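Local atomic coordinates of fumarate lyase (Mesorhizobium sp., PDB entry 3C8T), a protein that belongs to the fumarate lyase family, whose members are largely helical and assemble as tetramers around long central helices. Residues 58-69 with 82-91; 100-110 with 189-200. All coordinates share one frame; numbering follows the deposited sequence.

Interaction 1: residues 58-69 with 82-91; sequences AARTFAPEMERL and PLVEQLSAHA
Phe62 lays one face of its ring over Leu87, whose CD1 sits 4.0 Å from the ring centroid in a CH-pi contact, while Leu83 CD1 comes up at the ring edge. With CG anti to the backbone N (chi1 174°), the ring reaches from the connection between two short helices down onto helix 80-91. Its edge also turns toward the face of His90 in an edge-to-face pair, planes 60° apart, and Phe62 CA lies over that same imidazole. At the imidazole edge Thr61 OG1 and His90 NE2 are hydrogen-bonded at 3.0 Å. Ala58 CB and Ala91 CB are pressed together at 3.4 Å.

Gln86 supplies the polar half. Its extended chain brings the amide against the backbone of Glu65: Gln86 OE1 accepts from Glu65 N at 2.8 Å, on a lone pair and nearly straight, and Gln86 NE2 donates to Glu65 O at 3.2 Å. Both ends of the amide are thus gripped by one residue, which fixes its rotation. The Arg68 guanidinium stacks on this amide, planes 22° apart, and is steadied at its edge by a salt bridge from NH1 to Glu65 OE1. Leu69 CD2 finishes the apolar side against Pro82 CB. Glu65 is the N-cap residue of helix 66-76, and the arrangement is a small cluster of three short helices, in which 80-91 runs back antiparallel along the turn joining 49-61 to 66-76.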
loop_
_atom_site.group_PDB
_atom_site.type_symbol
_atom_site.label_atom_id
_atom_site.label_comp_id
_atom_site.label_asym_id
_atom_site.label_seq_id
_atom_site.Cartn_x
_atom_site.Cartn_y
_atom_site.Cartn_z
ATOM N N ALA A 58 19.736 34.851 -25.347
ATOM C CA ALA A 58 20.733 34.220 -24.468
ATOM C C ALA A 58 20.408 32.725 -24.283
ATOM O O ALA A 58 21.309 31.881 -24.275
ATOM C CB ALA A 58 20.810 34.933 -23.110
ATOM N N ALA A 59 19.116 32.409 -24.124
ATOM C CA ALA A 59 18.684 31.010 -23.960
ATOM C C ALA A 59 18.983 30.127 -25.183
ATOM O O ALA A 59 19.289 28.960 -25.009
ATOM C CB ALA A 59 17.206 30.934 -23.579
ATOM N N ARG A 60 18.906 30.676 -26.405
ATOM C CA ARG A 60 19.248 29.882 -27.625
ATOM C C ARG A 60 20.678 29.344 -27.542
ATOM O O ARG A 60 20.939 28.204 -27.939
ATOM C CB ARG A 60 19.070 30.671 -28.926
ATOM C CG ARG A 60 17.650 31.129 -29.193
ATOM C CD ARG A 60 17.527 31.836 -30.516
ATOM N NE ARG A 60 17.561 30.909 -31.638
ATOM C CZ ARG A 60 17.807 31.259 -32.901
ATOM N NH1 ARG A 60 18.090 32.521 -33.218
ATOM N NH2 ARG A 60 17.789 30.334 -33.850
ATOM N N THR A 61 21.583 30.145 -26.970
ATOM C CA THR A 61 23.001 29.771 -26.870
ATOM C C THR A 61 23.397 29.189 -25.511
ATOM O O THR A 61 24.535 28.759 -25.334
ATOM C CB THR A 61 23.944 30.968 -27.263
ATOM O OG1 THR A 61 23.635 32.130 -26.473
ATOM C CG2 THR A 61 23.767 31.341 -28.761
ATOM N N PHE A 62 22.455 29.178 -24.556
ATOM C CA PHE A 62 22.767 28.847 -23.146
ATOM C C PHE A 62 22.948 27.363 -22.941
ATOM O O PHE A 62 22.118 26.564 -23.379
ATOM C CB PHE A 62 21.702 29.400 -22.165
ATOM C CG PHE A 62 21.899 28.978 -20.715
ATOM C CD1 PHE A 62 23.058 29.301 -20.019
ATOM C CD2 PHE A 62 20.908 28.261 -20.044
ATOM C CE1 PHE A 62 23.224 28.904 -18.705
ATOM C CE2 PHE A 62 21.074 27.870 -18.716
ATOM C CZ PHE A 62 22.221 28.194 -18.054
ATOM N N ALA A 63 24.026 27.001 -22.253
ATOM C CA ALA A 63 24.281 25.625 -21.897
ATOM C C ALA A 63 24.602 25.567 -20.412
ATOM O O ALA A 63 25.680 26.001 -20.002
ATOM C CB ALA A 63 25.454 25.065 -22.719
ATOM N N PRO A 64 23.690 24.986 -19.597
ATOM C CA PRO A 64 23.876 24.978 -18.144
ATOM C C PRO A 64 25.155 24.265 -17.741
ATOM O O PRO A 64 25.617 23.370 -18.446
ATOM C CB PRO A 64 22.676 24.190 -17.635
ATOM C CG PRO A 64 22.234 23.367 -18.822
ATOM C CD PRO A 64 22.476 24.258 -19.997
ATOM N N GLU A 65 25.707 24.686 -16.609
ATOM C CA GLU A 65 26.835 24.032 -16.000
ATOM C C GLU A 65 26.292 23.058 -14.953
ATOM O O GLU A 65 26.067 23.434 -13.797
ATOM C CB GLU A 65 27.703 25.108 -15.358
ATOM C CG GLU A 65 29.167 24.908 -15.558
ATOM C CD GLU A 65 29.919 26.223 -15.533
ATOM O OE1 GLU A 65 29.516 27.162 -16.270
ATOM O OE2 GLU A 65 30.901 26.318 -14.753
ATOM N N MET A 66 26.063 21.809 -15.370
ATOM C CA MET A 66 25.295 20.816 -14.571
ATOM C C MET A 66 25.874 20.416 -13.207
ATOM O O MET A 66 25.122 20.252 -12.244
ATOM C CB MET A 66 24.942 19.562 -15.391
ATOM C CG MET A 66 23.963 19.820 -16.561
ATOM S SD MET A 66 22.276 20.391 -16.162
ATOM C CE MET A 66 21.775 19.070 -15.023
ATOM N N GLU A 67 27.189 20.258 -13.123
ATOM C CA GLU A 67 27.836 19.949 -11.841
ATOM C C GLU A 67 27.715 21.098 -10.827
ATOM O O GLU A 67 27.433 20.861 -9.654
ATOM C CB GLU A 67 29.319 19.524 -12.061
ATOM N N ARG A 68 27.896 22.338 -11.297
ATOM C CA ARG A 68 27.692 23.565 -10.498
ATOM C C ARG A 68 26.240 23.620 -9.994
ATOM O O ARG A 68 25.994 23.888 -8.815
ATOM C CB ARG A 68 28.011 24.799 -11.343
ATOM C CG ARG A 68 28.776 25.928 -10.639
ATOM C CD ARG A 68 29.294 26.969 -11.665
ATOM N NE ARG A 68 28.478 28.187 -11.705
ATOM C CZ ARG A 68 28.210 28.886 -12.813
ATOM N NH1 ARG A 68 28.665 28.485 -14.002
ATOM N NH2 ARG A 68 27.464 29.987 -12.751
ATOM N N LEU A 69 25.291 23.329 -10.897
ATOM C CA LEU A 69 23.866 23.248 -10.560
ATOM C C LEU A 69 23.583 22.240 -9.456
ATOM O O LEU A 69 22.895 22.558 -8.476
ATOM C CB LEU A 69 23.019 22.920 -11.794
ATOM C CG LEU A 69 22.353 24.083 -12.539
ATOM C CD1 LEU A 69 21.372 23.597 -13.603
ATOM C CD2 LEU A 69 21.642 25.000 -11.548
ATOM N N PRO A 82 19.593 28.809 -8.561
ATOM C CA PRO A 82 20.900 28.645 -9.190
ATOM C C PRO A 82 20.823 28.614 -10.719
ATOM O O PRO A 82 21.633 29.277 -11.393
ATOM C CB PRO A 82 21.380 27.285 -8.649
ATOM C CG PRO A 82 20.652 27.073 -7.417
ATOM C CD PRO A 82 19.316 27.692 -7.629
ATOM N N LEU A 83 19.859 27.884 -11.282
ATOM C CA LEU A 83 19.707 27.932 -12.731
ATOM C C LEU A 83 19.430 29.375 -13.246
ATOM O O LEU A 83 19.979 29.796 -14.287
ATOM C CB LEU A 83 18.651 26.931 -13.232
ATOM C CG LEU A 83 18.183 27.235 -14.667
ATOM C CD1 LEU A 83 19.263 26.900 -15.697
ATOM C CD2 LEU A 83 16.866 26.510 -14.960
ATOM N N VAL A 84 18.601 30.135 -12.521
ATOM C CA VAL A 84 18.313 31.535 -12.922
ATOM C C VAL A 84 19.598 32.395 -12.858
ATOM O O VAL A 84 19.829 33.232 -13.719
ATOM C CB VAL A 84 17.121 32.162 -12.101
ATOM C CG1 VAL A 84 17.018 33.664 -12.304
ATOM C CG2 VAL A 84 15.825 31.499 -12.495
ATOM N N GLU A 85 20.435 32.146 -11.844
ATOM C CA GLU A 85 21.698 32.842 -11.699
ATOM C C GLU A 85 22.601 32.547 -12.914
ATOM O O GLU A 85 23.155 33.467 -13.503
ATOM C CB GLU A 85 22.381 32.456 -10.383
ATOM C CG GLU A 85 21.689 33.001 -9.094
ATOM C CD GLU A 85 22.108 32.226 -7.807
ATOM O OE1 GLU A 85 21.276 32.103 -6.840
ATOM O OE2 GLU A 85 23.275 31.725 -7.769
ATOM N N GLN A 86 22.728 31.278 -13.303
ATOM C CA GLN A 86 23.565 30.938 -14.458
ATOM C C GLN A 86 22.987 31.600 -15.714
ATOM O O GLN A 86 23.698 32.216 -16.494
ATOM C CB GLN A 86 23.699 29.420 -14.635
ATOM C CG GLN A 86 24.483 28.667 -13.527
ATOM C CD GLN A 86 24.806 27.234 -13.934
ATOM O OE1 GLN A 86 24.867 26.935 -15.129
ATOM N NE2 GLN A 86 25.036 26.344 -12.952
ATOM N N LEU A 87 21.679 31.522 -15.895
ATOM C CA LEU A 87 21.073 32.164 -17.067
ATOM C C LEU A 87 21.179 33.697 -17.047
ATOM O O LEU A 87 21.295 34.348 -18.104
ATOM C CB LEU A 87 19.621 31.724 -17.226
ATOM C CG LEU A 87 18.928 32.096 -18.533
ATOM C CD1 LEU A 87 19.810 31.833 -19.779
ATOM C CD2 LEU A 87 17.602 31.368 -18.659
ATOM N N SER A 88 21.109 34.289 -15.857
ATOM C CA SER A 88 21.231 35.734 -15.758
ATOM C C SER A 88 22.648 36.183 -16.209
ATOM O O SER A 88 22.784 37.089 -17.045
ATOM C CB SER A 88 20.912 36.212 -14.340
ATOM O OG SER A 88 21.251 37.583 -14.183
ATOM N N ALA A 89 23.666 35.530 -15.656
ATOM C CA ALA A 89 25.065 35.781 -15.983
ATOM C C ALA A 89 25.296 35.725 -17.491
ATOM O O ALA A 89 25.950 36.597 -18.061
ATOM C CB ALA A 89 25.950 34.760 -15.285
ATOM N N HIS A 90 24.722 34.718 -18.134
ATOM C CA HIS A 90 24.885 34.531 -19.558
ATOM C C HIS A 90 24.197 35.612 -20.388
ATOM O O HIS A 90 24.687 35.950 -21.459
ATOM C CB HIS A 90 24.337 33.159 -19.935
ATOM C CG HIS A 90 24.469 32.825 -21.383
ATOM N ND1 HIS A 90 25.555 32.146 -21.889
ATOM C CD2 HIS A 90 23.638 33.042 -22.429
ATOM C CE1 HIS A 90 25.398 31.972 -23.188
ATOM N NE2 HIS A 90 24.243 32.511 -23.543
ATOM N N ALA A 91 23.067 36.140 -19.906
ATOM C CA ALA A 91 22.257 37.093 -20.694
ATOM C C ALA A 91 22.688 38.563 -20.560
ATOM O O ALA A 91 22.147 39.435 -21.258
ATOM C CB ALA A 91 20.766 36.957 -20.354
#

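Interaction 2: residues 100-110 with 189-200; sequences WGATTQDIMDT and EFSGASGTLASL
Asp106 turns its carboxylate onto the backbone of Ser191 and Gly192, CG lying beside its own N (chi1 -69°). Its OD2 takes Gly192 N at 2.7 Å through the syn lone pair, and its OD1 receives Ser191 N at 3.0 Å from above the carboxylate plane. Thr103 N reaches OD2 from the opposite face, and OD1 is also hydrogen-bonded to His225 NE2, so several donors hold the group in place.

One turn on, Thr110 OG1 accepts Glu189 N at 2.9 Å. Glu189 bends at chi2 (94°) to lie alongside Asp109, both pointing the same way; Asp109 OD2 and Glu189 OE2 are 2.5 Å apart. Arg228 forms a salt bridge with Asp109 OD2, while Glu189 OE1 accepts from Trp224 N.

At the other end Phe190, its CG anti to the backbone N (chi1 -176°), swings its ring along Ala102 and Gly101, and Leu200 CD2 touches Trp100 CD1 at 3.6 Å. Gly101, with positive phi, passes close to Ser199 OG, and one water joins its carbonyl O to that hydroxyl; a second runs from the same carbonyl to Ala193 N.

The start of helix 104-140 is therefore fastened to the loop between helices 160-185 and 204-215. Phe190 also packs on helices 23-43 and 204-215, helix 315-344 brings Trp318 against Asp109, and a second subunit meets the loop at Thr196 and Ser199.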
loop_
_atom_site.group_PDB
_atom_site.type_symbol
_atom_site.label_atom_id
_atom_site.label_comp_id
_atom_site.label_asym_id
_atom_site.label_seq_id
_atom_site.Cartn_x
_atom_site.Cartn_y
_atom_site.Cartn_z
ATOM N N TRP A 100 10.444 36.797 -13.091
ATOM C CA TRP A 100 9.847 38.028 -12.556
ATOM C C TRP A 100 8.477 37.671 -12.056
ATOM O O TRP A 100 7.597 37.350 -12.850
ATOM C CB TRP A 100 9.754 39.053 -13.683
ATOM C CG TRP A 100 9.281 40.433 -13.327
ATOM C CD1 TRP A 100 7.979 40.892 -13.303
ATOM C CD2 TRP A 100 10.104 41.554 -13.002
ATOM N NE1 TRP A 100 7.948 42.226 -12.953
ATOM C CE2 TRP A 100 9.238 42.660 -12.777
ATOM C CE3 TRP A 100 11.486 41.733 -12.880
ATOM C CZ2 TRP A 100 9.719 43.934 -12.435
ATOM C CZ3 TRP A 100 11.967 42.993 -12.539
ATOM C CH2 TRP A 100 11.074 44.087 -12.326
ATOM N N GLY A 101 8.307 37.673 -10.736
ATOM C CA GLY A 101 7.032 37.333 -10.119
ATOM C C GLY A 101 6.809 35.839 -9.923
ATOM O O GLY A 101 5.822 35.458 -9.314
ATOM N N ALA A 102 7.732 35.019 -10.432
ATOM C CA ALA A 102 7.743 33.560 -10.278
ATOM C C ALA A 102 8.222 33.070 -8.905
ATOM O O ALA A 102 9.051 33.709 -8.277
ATOM C CB ALA A 102 8.628 32.930 -11.375
ATOM N N THR A 103 7.696 31.922 -8.462
ATOM C CA THR A 103 8.296 31.150 -7.392
ATOM C C THR A 103 8.887 29.837 -7.986
ATOM O O THR A 103 8.575 29.425 -9.125
ATOM C CB THR A 103 7.307 30.867 -6.213
ATOM O OG1 THR A 103 8.034 30.337 -5.085
ATOM C CG2 THR A 103 6.222 29.835 -6.602
ATOM N N THR A 104 9.753 29.200 -7.211
ATOM C CA THR A 104 10.379 27.928 -7.565
ATOM C C THR A 104 9.390 26.817 -7.993
ATOM O O THR A 104 9.559 26.224 -9.075
ATOM C CB THR A 104 11.306 27.475 -6.414
ATOM O OG1 THR A 104 12.388 28.396 -6.357
ATOM C CG2 THR A 104 11.858 26.058 -6.646
ATOM N N GLN A 105 8.356 26.560 -7.182
ATOM C CA GLN A 105 7.351 25.538 -7.575
ATOM C C GLN A 105 6.589 25.826 -8.885
ATOM O O GLN A 105 6.093 24.888 -9.569
ATOM C CB GLN A 105 6.359 25.265 -6.445
ATOM C CG GLN A 105 5.697 23.903 -6.562
ATOM C CD GLN A 105 4.595 23.677 -5.536
ATOM O OE1 GLN A 105 4.349 24.527 -4.668
ATOM N NE2 GLN A 105 3.920 22.535 -5.637
ATOM N N ASP A 106 6.486 27.099 -9.251
ATOM C CA ASP A 106 5.903 27.434 -10.556
ATOM C C ASP A 106 6.740 26.824 -11.676
ATOM O O ASP A 106 6.223 26.176 -12.564
ATOM C CB ASP A 106 5.838 28.934 -10.765
ATOM C CG ASP A 106 4.848 29.600 -9.872
ATOM O OD1 ASP A 106 3.923 28.931 -9.354
ATOM O OD2 ASP A 106 4.983 30.824 -9.702
ATOM N N ILE A 107 8.049 27.046 -11.617
ATOM C CA ILE A 107 8.947 26.606 -12.678
ATOM C C ILE A 107 9.071 25.095 -12.679
ATOM O O ILE A 107 9.046 24.474 -13.766
ATOM C CB ILE A 107 10.360 27.251 -12.588
ATOM C CG1 ILE A 107 10.287 28.782 -12.448
ATOM C CG2 ILE A 107 11.197 26.875 -13.823
ATOM C CD1 ILE A 107 9.498 29.540 -13.550
ATOM N N MET A 108 9.179 24.512 -11.474
ATOM C CA MET A 108 9.298 23.041 -11.302
ATOM C C MET A 108 8.019 22.270 -11.655
ATOM O O MET A 108 8.108 21.223 -12.297
ATOM C CB MET A 108 9.763 22.698 -9.887
ATOM C CG MET A 108 11.186 23.184 -9.572
ATOM S SD MET A 108 11.842 22.745 -7.915
ATOM C CE MET A 108 12.156 20.997 -8.240
ATOM N N ASP A 109 6.845 22.804 -11.283
ATOM C CA ASP A 109 5.557 22.223 -11.668
ATOM C C ASP A 109 5.344 22.290 -13.172
ATOM O O ASP A 109 4.949 21.313 -13.824
ATOM C CB ASP A 109 4.406 22.998 -11.013
ATOM C CG ASP A 109 3.991 22.442 -9.637
ATOM O OD1 ASP A 109 4.562 21.450 -9.165
ATOM O OD2 ASP A 109 3.058 23.010 -9.029
ATOM N N THR A 110 5.613 23.458 -13.727
ATOM C CA THR A 110 5.432 23.673 -15.169
ATOM C C THR A 110 6.388 22.858 -16.006
ATOM O O THR A 110 5.965 22.244 -16.980
ATOM C CB THR A 110 5.531 25.165 -15.551
ATOM O OG1 THR A 110 4.485 25.900 -14.899
ATOM C CG2 THR A 110 5.375 25.311 -17.078
ATOM N N GLU A 189 1.636 25.904 -14.421
ATOM C CA GLU A 189 1.617 26.440 -13.055
ATOM C C GLU A 189 2.355 27.792 -13.010
ATOM O O GLU A 189 3.573 27.837 -13.235
ATOM C CB GLU A 189 2.257 25.488 -12.043
ATOM C CG GLU A 189 2.182 26.037 -10.625
ATOM C CD GLU A 189 0.966 25.532 -9.882
ATOM O OE1 GLU A 189 -0.020 26.272 -9.856
ATOM O OE2 GLU A 189 0.991 24.399 -9.349
ATOM N N PHE A 190 1.627 28.878 -12.745
ATOM C CA PHE A 190 2.281 30.160 -12.493
ATOM C C PHE A 190 1.458 30.994 -11.521
ATOM O O PHE A 190 0.441 31.632 -11.912
ATOM C CB PHE A 190 2.545 30.940 -13.794
ATOM C CG PHE A 190 3.298 32.213 -13.568
ATOM C CD1 PHE A 190 4.650 32.179 -13.227
ATOM C CD2 PHE A 190 2.641 33.443 -13.666
ATOM C CE1 PHE A 190 5.343 33.355 -12.990
ATOM C CE2 PHE A 190 3.296 34.620 -13.424
ATOM C CZ PHE A 190 4.658 34.605 -13.086
ATOM N N SER A 191 1.857 30.955 -10.247
ATOM C CA SER A 191 1.068 31.632 -9.215
ATOM C C SER A 191 1.884 32.304 -8.129
ATOM O O SER A 191 1.323 32.920 -7.242
ATOM C CB SER A 191 0.059 30.679 -8.566
ATOM O OG SER A 191 -0.987 30.333 -9.469
ATOM N N GLY A 192 3.196 32.175 -8.176
ATOM C CA GLY A 192 4.021 32.870 -7.223
ATOM C C GLY A 192 4.014 32.261 -5.832
ATOM O O GLY A 192 3.358 31.236 -5.584
ATOM N N ALA A 193 4.708 32.948 -4.917
ATOM C CA ALA A 193 5.226 32.372 -3.667
ATOM C C ALA A 193 4.137 31.810 -2.786
ATOM O O ALA A 193 4.287 30.714 -2.267
ATOM C CB ALA A 193 6.045 33.397 -2.905
ATOM N N SER A 194 3.024 32.523 -2.633
ATOM C CA SER A 194 1.908 31.883 -1.964
ATOM C C SER A 194 0.661 31.770 -2.816
ATOM O O SER A 194 -0.424 31.629 -2.282
ATOM C CB SER A 194 1.610 32.481 -0.573
ATOM O OG SER A 194 1.360 33.846 -0.720
ATOM N N GLY A 195 0.826 31.772 -4.132
ATOM C CA GLY A 195 -0.278 31.454 -5.060
ATOM C C GLY A 195 -1.209 32.584 -5.494
ATOM O O GLY A 195 -2.210 32.317 -6.203
ATOM N N THR A 196 -0.903 33.817 -5.059
ATOM C CA THR A 196 -1.704 35.029 -5.324
ATOM C C THR A 196 -1.099 35.947 -6.374
ATOM O O THR A 196 -1.714 36.979 -6.745
ATOM C CB THR A 196 -1.856 35.914 -4.043
ATOM O OG1 THR A 196 -0.553 36.321 -3.560
ATOM C CG2 THR A 196 -2.585 35.148 -2.958
ATOM N N LEU A 197 0.112 35.621 -6.847
ATOM C CA LEU A 197 0.821 36.530 -7.780
ATOM C C LEU A 197 0.861 38.017 -7.286
ATOM O O LEU A 197 0.772 38.969 -8.090
ATOM C CB LEU A 197 0.213 36.423 -9.209
ATOM C CG LEU A 197 0.478 35.089 -9.950
ATOM C CD1 LEU A 197 -0.353 34.953 -11.191
ATOM C CD2 LEU A 197 1.970 34.877 -10.293
ATOM N N ALA A 198 0.997 38.211 -5.971
ATOM C CA ALA A 198 0.959 39.570 -5.372
ATOM C C ALA A 198 1.985 40.487 -6.005
ATOM O O ALA A 198 1.695 41.668 -6.266
ATOM C CB ALA A 198 1.200 39.516 -3.874
ATOM N N SER A 199 3.178 39.954 -6.256
ATOM C CA SER A 199 4.250 40.772 -6.811
ATOM C C SER A 199 3.961 41.363 -8.194
ATOM O O SER A 199 4.709 42.229 -8.632
ATOM C CB SER A 199 5.615 40.073 -6.728
ATOM O OG SER A 199 5.841 39.177 -7.766
ATOM N N LEU A 200 2.854 40.943 -8.829
ATOM C CA LEU A 200 2.471 41.401 -10.178
ATOM C C LEU A 200 1.255 42.342 -10.137
ATOM O O LEU A 200 0.670 42.717 -11.187
ATOM C CB LEU A 200 2.241 40.216 -11.148
ATOM C CG LEU A 200 3.512 39.399 -11.466
ATOM C CD1 LEU A 200 3.212 38.101 -12.226
ATOM C CD2 LEU A 200 4.596 40.223 -12.175
HETATM O O HOH W 1 4.072 37.202 -8.274
HETATM O O HOH W 2 6.170 35.245 -6.090
#

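From the N terminus, interaction 1 comes first: residues 58-69 meet 82-91 across a 12-residue, mostly helical connection, closing a short local loop that ties the end of helix 49-61 and the start of helix 66-76 to helix 80-91. The chain then reaches 100-110, where interaction 2 opens, and closes it only at 189-200, after helix 104-140, three short strands and helix 160-185. The two contacts therefore follow in series, neither nested nor crossed. The centres of interaction 1 and interaction 2 are about 20 Å apart, on the same side of the chain's centre, and the two do not touch. Helix 23-43 packs against both, linking the local three-helix cluster with the long-range closure.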